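PDB 3ZHE: protein SMG-7, which pairs with SMG-5 in a heterodimer whose 14-3-3-like domains are arranged in a way required for efficient nonsense-mediated mRNA decay. Local coordinates for residues Trp167-Leu172 with Tyr185-Ala190; Trp50-Lys54 with Asp138-Tyr142; Ile260-Met264 with Val284-Trp288. One frame throughout, in Å; residues are numbered along the deposited sequence.

Following the chain from the N terminus, interaction 2 comes first. It closes a mostly helical loop of 83 residues by bringing helix 45-63 against helix 122-142. Interaction 1 closes a short one, joining the neighbouring helices 164-176 and 180-191. Interaction 3 closes the last, between helices 257-270 and 277-304. The three loops follow in series, and none nests in or crosses another. Interaction 1 touches both of the others: Gln169 and Leu172 meet Asp138 and Arg141 of interaction 2, while Tyr185 and Thr188 pack on Val261 and Pro262 of interaction 3. Interactions 2 and 3 lie on opposite sides of the chain's centre, with nearest atoms about 20 Å apart.

Interaction 1: residues Trp167-Leu172 with Tyr185-Ala190; sequences WNQLGL and YFHTRA
Arg189 NH1 is gripped by two oxygens while its guanidinium lies over Trp167. One is the backbone O of Asp360. The other is Tyr185 OH, a weak bond of 3.1 Å to Arg189 NH1 within the same helix. NH2 has a further weak bond to the O of Ala361. The guanidinium makes a cation-pi contact, with Arg189 CZ 4.0 Å from the centroid of the six-membered ring of Trp167. The two planes are 30° apart. Bends at chi2 and chi3 fold the arginine so that its CB and its guanidinium both meet the indole. The indole is itself fixed by a hydrogen bond from NE1 to Pro161 O.

Phe186 CD1 meets the edge of the indole, 3.9 Å from Trp167 CE3. The phenyl ring is covered on both faces. Leu170 CB sits over the centre of one face, 3.8 Å from the ring centroid of Phe186, in a CH-pi contact. Tyr185 CD2 lies nearer the rim on the opposite face. The CA of Gly171 makes a CH-pi contact over one face of the His187 imidazole. At the edge of that imidazole, His187 ND1 gives a weak bond of 3.3 Å to Asn168 OD1. The amide and ring planes are 80° apart.

The helix axes run nearly antiparallel at 162° and come within 7.3 Å. Small residues probably allow this: Gly171 lies nearest Phe186 and against a face of the His187 ring, and Ala190 lies nearest Trp167. Such a close antiparallel hairpin is consistent with the TPR-like helical pairs of this family. Helix 146-159 packs on Leu170 and Trp167, helix 200-209 covers Asn168, His187 and Ala190, and helix 257-270 lies against Tyr185 and Thr188.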
# COMPACT_ATOMS: atom_id res chain seq x y z
N TRP B 167 15.92 7.01 12.40
CA TRP B 167 17.23 7.53 12.02
C TRP B 167 18.34 6.58 12.44
O TRP B 167 19.28 6.33 11.68
CB TRP B 167 17.45 8.91 12.64
CG TRP B 167 16.47 9.96 12.20
CD1 TRP B 167 15.40 10.43 12.90
CD2 TRP B 167 16.48 10.69 10.96
NE1 TRP B 167 14.74 11.40 12.18
CE2 TRP B 167 15.39 11.57 10.98
CE3 TRP B 167 17.32 10.67 9.84
CZ2 TRP B 167 15.10 12.43 9.92
CZ3 TRP B 167 17.03 11.52 8.79
CH2 TRP B 167 15.93 12.39 8.84
N ASN B 168 18.24 6.06 13.66
CA ASN B 168 19.22 5.10 14.16
C ASN B 168 19.29 3.83 13.32
O ASN B 168 20.37 3.35 12.98
CB ASN B 168 18.93 4.75 15.63
CG ASN B 168 20.00 3.86 16.24
OD1 ASN B 168 21.00 4.34 16.77
ND2 ASN B 168 19.78 2.55 16.18
N GLN B 169 18.12 3.29 12.97
CA GLN B 169 18.04 2.09 12.14
C GLN B 169 18.64 2.35 10.76
O GLN B 169 19.36 1.50 10.22
CB GLN B 169 16.58 1.63 12.00
CG GLN B 169 15.85 1.42 13.32
CD GLN B 169 16.50 0.37 14.19
OE1 GLN B 169 16.64 0.55 15.40
NE2 GLN B 169 16.88 -0.75 13.59
N LEU B 170 18.34 3.51 10.20
CA LEU B 170 18.94 3.95 8.94
C LEU B 170 20.46 3.96 9.07
O LEU B 170 21.19 3.57 8.15
CB LEU B 170 18.43 5.34 8.56
CG LEU B 170 16.99 5.43 8.02
CD1 LEU B 170 16.46 6.85 8.13
CD2 LEU B 170 16.93 4.94 6.58
N GLY B 171 20.94 4.41 10.23
CA GLY B 171 22.36 4.39 10.54
C GLY B 171 22.91 2.98 10.52
O GLY B 171 24.00 2.74 9.99
N LEU B 172 22.16 2.04 11.10
CA LEU B 172 22.56 0.64 11.11
C LEU B 172 22.69 0.10 9.69
O LEU B 172 23.67 -0.58 9.36
CB LEU B 172 21.55 -0.20 11.91
CG LEU B 172 21.40 0.13 13.39
CD1 LEU B 172 20.34 -0.75 14.04
CD2 LEU B 172 22.73 -0.03 14.11
N TYR B 185 26.12 10.44 10.11
CA TYR B 185 25.04 11.41 9.94
C TYR B 185 23.71 10.93 10.52
O TYR B 185 23.07 11.63 11.31
CB TYR B 185 24.88 11.77 8.46
CG TYR B 185 23.59 12.50 8.16
CD1 TYR B 185 23.37 13.78 8.64
CD2 TYR B 185 22.60 11.90 7.39
CE1 TYR B 185 22.19 14.45 8.37
CE2 TYR B 185 21.42 12.57 7.11
CZ TYR B 185 21.22 13.84 7.60
OH TYR B 185 20.05 14.50 7.33
N PHE B 186 23.31 9.72 10.12
CA PHE B 186 22.06 9.13 10.59
C PHE B 186 22.03 8.94 12.11
O PHE B 186 21.03 9.27 12.75
CB PHE B 186 21.82 7.79 9.89
CG PHE B 186 21.29 7.92 8.49
CD1 PHE B 186 20.26 8.80 8.20
CD2 PHE B 186 21.82 7.16 7.46
CE1 PHE B 186 19.76 8.93 6.91
CE2 PHE B 186 21.33 7.28 6.17
CZ PHE B 186 20.30 8.16 5.89
N HIS B 187 23.11 8.40 12.67
CA HIS B 187 23.20 8.20 14.11
C HIS B 187 23.10 9.54 14.85
O HIS B 187 22.50 9.63 15.92
CB HIS B 187 24.50 7.48 14.50
CG HIS B 187 24.47 6.00 14.28
ND1 HIS B 187 23.73 5.15 15.07
CD2 HIS B 187 25.10 5.22 13.37
CE1 HIS B 187 23.90 3.90 14.65
NE2 HIS B 187 24.72 3.92 13.62
N THR B 188 23.68 10.58 14.26
CA THR B 188 23.60 11.92 14.82
C THR B 188 22.16 12.43 14.82
O THR B 188 21.67 12.94 15.84
CB THR B 188 24.50 12.91 14.05
OG1 THR B 188 25.86 12.46 14.10
CG2 THR B 188 24.41 14.30 14.65
N ARG B 189 21.48 12.28 13.69
CA ARG B 189 20.07 12.65 13.57
C ARG B 189 19.22 11.91 14.61
O ARG B 189 18.31 12.49 15.21
CB ARG B 189 19.54 12.34 12.17
CG ARG B 189 20.05 13.28 11.09
CD ARG B 189 19.66 14.72 11.38
NE ARG B 189 18.22 14.91 11.51
CZ ARG B 189 17.42 15.29 10.52
NH1 ARG B 189 17.92 15.53 9.31
NH2 ARG B 189 16.12 15.44 10.73
N ALA B 190 19.54 10.64 14.82
CA ALA B 190 18.88 9.83 15.84
C ALA B 190 19.14 10.40 17.22
O ALA B 190 18.26 10.41 18.08
CB ALA B 190 19.37 8.40 15.77

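Interaction 2: residues Trp50-Lys54 with Asp138-Tyr142; sequences WNKLK and DLMRY
The segments carrying Trp50 and Tyr142 run almost parallel, 13° apart, but their axes stay 13.6 Å from each other. Long side chains bridge the distance. The polar link is a hydrogen bond of 2.8 Å from Lys54 NZ to Tyr142 OH. Lys54 starts with CG anti to the backbone N (chi1 174°) and bends at chi2. From there the rest of its chain runs extended to the phenol, which it crosses at about a right angle. NZ also has a long, weak ion pair with Asp58.

Trp50 carries most of the apolar contact. Its CZ3 touches Leu139 CD2 at 3.8 Å, and the methyl lies at the edge of the indole, near its plane. Tyr142 comes from the opposite direction, and its CE2 is 4.0 Å from Trp50 CH2. Leu53 CD2 adds a looser methyl contact to Leu139 CD2. Asp138 meets the indole with both CB and OD2, the latter 3.8 Å from Trp50 CZ2. OD2 forms a salt bridge with Arg135, which also makes a cation-pi contact with Trp50. OD1 hydrogen-bonds with Tyr153 OH and forms a salt bridge with Arg141 NH1, whose hydrogen bond is bent and weak.

Segment 138-142 lies within a predicted TPR repeat. Helix 68-92 packs on Leu53 and Leu139, consistent with the helical bundle of a 14-3-3-like domain. Arg141 rests on helix 164-176 and Met140 on helix 146-159.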
# COMPACT_ATOMS: atom_id res chain seq x y z
N TRP B 50 4.99 -4.58 19.47
CA TRP B 50 6.36 -4.83 19.05
C TRP B 50 7.22 -5.32 20.21
O TRP B 50 8.19 -6.05 20.00
CB TRP B 50 6.99 -3.59 18.42
CG TRP B 50 8.45 -3.77 18.15
CD1 TRP B 50 9.49 -3.22 18.84
CD2 TRP B 50 9.03 -4.59 17.13
NE1 TRP B 50 10.68 -3.64 18.30
CE2 TRP B 50 10.43 -4.48 17.25
CE3 TRP B 50 8.51 -5.40 16.12
CZ2 TRP B 50 11.31 -5.14 16.39
CZ3 TRP B 50 9.38 -6.06 15.27
CH2 TRP B 50 10.77 -5.93 15.41
N ASN B 51 6.88 -4.92 21.43
CA ASN B 51 7.63 -5.36 22.60
C ASN B 51 7.43 -6.84 22.87
O ASN B 51 8.39 -7.56 23.15
CB ASN B 51 7.29 -4.53 23.83
CG ASN B 51 8.06 -3.22 23.89
OD1 ASN B 51 9.11 -3.09 23.26
ND2 ASN B 51 7.54 -2.25 24.63
N LYS B 52 6.18 -7.29 22.80
CA LYS B 52 5.87 -8.71 22.95
C LYS B 52 6.50 -9.53 21.83
O LYS B 52 7.05 -10.61 22.07
CB LYS B 52 4.36 -8.93 22.98
CG LYS B 52 3.73 -8.69 24.34
CD LYS B 52 4.20 -9.73 25.33
CE LYS B 52 3.55 -9.54 26.69
NZ LYS B 52 4.06 -10.52 27.69
N LEU B 53 6.41 -9.02 20.61
CA LEU B 53 6.96 -9.73 19.46
C LEU B 53 8.48 -9.86 19.55
O LEU B 53 9.03 -10.96 19.45
CB LEU B 53 6.54 -9.04 18.17
CG LEU B 53 6.86 -9.74 16.85
CD1 LEU B 53 5.69 -9.60 15.89
CD2 LEU B 53 8.11 -9.13 16.24
N LYS B 54 9.16 -8.73 19.73
CA LYS B 54 10.61 -8.69 19.89
C LYS B 54 11.04 -9.56 21.05
O LYS B 54 12.08 -10.23 20.99
CB LYS B 54 11.09 -7.25 20.12
CG LYS B 54 12.57 -7.10 20.44
CD LYS B 54 13.44 -7.41 19.23
CE LYS B 54 14.91 -7.13 19.53
NZ LYS B 54 15.78 -7.47 18.37
N ASP B 138 12.76 -3.37 10.59
CA ASP B 138 13.55 -4.19 11.50
C ASP B 138 13.48 -5.67 11.11
O ASP B 138 14.49 -6.36 11.07
CB ASP B 138 13.09 -4.02 12.95
CG ASP B 138 13.61 -2.74 13.58
OD1 ASP B 138 14.67 -2.25 13.14
OD2 ASP B 138 12.96 -2.24 14.52
N LEU B 139 12.26 -6.13 10.83
CA LEU B 139 12.04 -7.52 10.46
C LEU B 139 12.77 -7.89 9.18
O LEU B 139 13.35 -8.97 9.08
CB LEU B 139 10.54 -7.81 10.32
CG LEU B 139 9.73 -7.75 11.62
CD1 LEU B 139 8.28 -8.11 11.35
CD2 LEU B 139 10.33 -8.68 12.66
N MET B 140 12.73 -6.99 8.20
CA MET B 140 13.45 -7.22 6.95
C MET B 140 14.96 -7.23 7.19
O MET B 140 15.69 -7.95 6.50
CB MET B 140 13.09 -6.17 5.90
CG MET B 140 11.64 -6.22 5.45
SD MET B 140 11.08 -7.88 5.01
CE MET B 140 12.12 -8.22 3.59
N ARG B 141 15.42 -6.45 8.15
CA ARG B 141 16.85 -6.41 8.47
C ARG B 141 17.30 -7.71 9.12
O ARG B 141 18.39 -8.21 8.84
CB ARG B 141 17.19 -5.22 9.37
CG ARG B 141 18.66 -4.84 9.32
CD ARG B 141 19.01 -3.75 10.32
NE ARG B 141 19.27 -4.28 11.66
CZ ARG B 141 18.43 -4.17 12.68
NH1 ARG B 141 17.28 -3.53 12.53
NH2 ARG B 141 18.75 -4.69 13.86
N TYR B 142 16.45 -8.25 9.99
CA TYR B 142 16.73 -9.52 10.65
C TYR B 142 16.83 -10.66 9.63
O TYR B 142 17.61 -11.59 9.80
CB TYR B 142 15.65 -9.86 11.68
CG TYR B 142 15.52 -8.88 12.82
CD1 TYR B 142 16.59 -8.07 13.20
CD2 TYR B 142 14.33 -8.76 13.53
CE1 TYR B 142 16.47 -7.18 14.25
CE2 TYR B 142 14.21 -7.88 14.58
CZ TYR B 142 15.28 -7.08 14.94
OH TYR B 142 15.15 -6.20 15.98

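Interaction 3: residues Ile260-Met264 with Val284-Trp288; sequences IVPLM and VKTIW
Segments 260-264 and 284-288, which meet through Leu263 and Trp288, run antiparallel at 155° with their axes 11.6 Å apart. The first is kinked at Pro262, whose N has no bond to the turn before.

Leu263 carries most of the contact from the first segment. Its CG is anti to the backbone N (chi1 -162°), which lays CG and CD2 against the other helix. CD2 lies 3.6 Å from Trp288 CE3, at the indole edge, and 3.9 Å from Ile287 CG2. Leu263 CG also meets Val284 CG1 at 4.2 Å. Trp288 slides past Leu263 in the opposite direction and brings the far edge of its ring against the first helix. There CH2 meets Met264 CG, also in the ring plane, and more loosely Ile260 CG2. The indole NE1 points elsewhere, to a hydrogen bond with Leu322 O. An alanine in place of Trp288 would probably open a gap beside Leu263 and Met264 and leave the Leu322 carbonyl without this donor.

No hydrogen bond crosses the contact. It joins helices 257-270 and 277-304, an antiparallel pair in the region matched by the Est1 DNA/RNA-binding family, by buried apolar packing, so its hold rests on the fit of side chains.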
# COMPACT_ATOMS: atom_id res chain seq x y z
N ILE B 260 28.20 18.61 8.16
CA ILE B 260 27.77 19.75 8.95
C ILE B 260 26.97 19.34 10.18
O ILE B 260 27.25 19.78 11.29
CB ILE B 260 26.95 20.75 8.11
CG1 ILE B 260 27.83 21.38 7.02
CG2 ILE B 260 26.34 21.83 9.00
CD1 ILE B 260 29.08 22.03 7.56
N VAL B 261 25.96 18.49 9.97
CA VAL B 261 25.13 18.00 11.07
C VAL B 261 25.90 17.27 12.19
O VAL B 261 25.71 17.58 13.37
CB VAL B 261 23.93 17.15 10.57
CG1 VAL B 261 23.36 16.28 11.68
CG2 VAL B 261 22.85 18.04 9.98
N PRO B 262 26.77 16.31 11.83
CA PRO B 262 27.56 15.67 12.90
C PRO B 262 28.49 16.64 13.60
O PRO B 262 28.81 16.46 14.77
CB PRO B 262 28.37 14.61 12.14
CG PRO B 262 27.61 14.36 10.90
CD PRO B 262 27.03 15.68 10.52
N LEU B 263 28.94 17.67 12.88
CA LEU B 263 29.84 18.66 13.45
C LEU B 263 29.13 19.51 14.50
O LEU B 263 29.72 19.87 15.52
CB LEU B 263 30.44 19.55 12.35
CG LEU B 263 31.70 20.33 12.72
CD1 LEU B 263 32.79 19.38 13.20
CD2 LEU B 263 32.19 21.16 11.54
N MET B 264 27.86 19.83 14.25
CA MET B 264 27.05 20.58 15.21
C MET B 264 26.94 19.84 16.53
O MET B 264 27.12 20.42 17.60
CB MET B 264 25.65 20.82 14.66
CG MET B 264 25.58 21.77 13.48
SD MET B 264 23.88 22.23 13.06
CE MET B 264 23.30 22.86 14.63
N VAL B 284 37.11 22.88 15.22
CA VAL B 284 35.74 23.02 14.74
C VAL B 284 35.52 24.38 14.09
O VAL B 284 34.89 24.48 13.05
CB VAL B 284 34.72 22.82 15.88
CG1 VAL B 284 33.31 23.08 15.39
CG2 VAL B 284 34.85 21.42 16.46
N LYS B 285 36.06 25.43 14.72
CA LYS B 285 35.94 26.79 14.21
C LYS B 285 36.60 26.92 12.84
O LYS B 285 36.04 27.54 11.94
CB LYS B 285 36.56 27.78 15.19
N THR B 286 37.78 26.34 12.70
CA THR B 286 38.49 26.36 11.42
C THR B 286 37.65 25.73 10.32
O THR B 286 37.36 26.37 9.29
CB THR B 286 39.84 25.63 11.51
OG1 THR B 286 40.64 26.22 12.54
CG2 THR B 286 40.59 25.71 10.19
N ILE B 287 37.25 24.48 10.54
CA ILE B 287 36.43 23.77 9.54
C ILE B 287 35.16 24.54 9.19
O ILE B 287 34.87 24.79 8.01
CB ILE B 287 36.03 22.36 10.04
CG1 ILE B 287 37.28 21.51 10.28
CG2 ILE B 287 35.10 21.69 9.05
CD1 ILE B 287 36.97 20.10 10.73
N TRP B 288 34.42 24.91 10.23
CA TRP B 288 33.16 25.64 10.11
C TRP B 288 33.31 26.90 9.27
O TRP B 288 32.54 27.13 8.33
CB TRP B 288 32.66 26.00 11.50
CG TRP B 288 31.21 26.31 11.57
CD1 TRP B 288 30.62 27.53 11.41
CD2 TRP B 288 30.15 25.39 11.85
NE1 TRP B 288 29.26 27.42 11.56
CE2 TRP B 288 28.94 26.12 11.83
CE3 TRP B 288 30.10 24.01 12.10
CZ2 TRP B 288 27.71 25.52 12.05
CZ3 TRP B 288 28.87 23.42 12.32
CH2 TRP B 288 27.69 24.17 12.30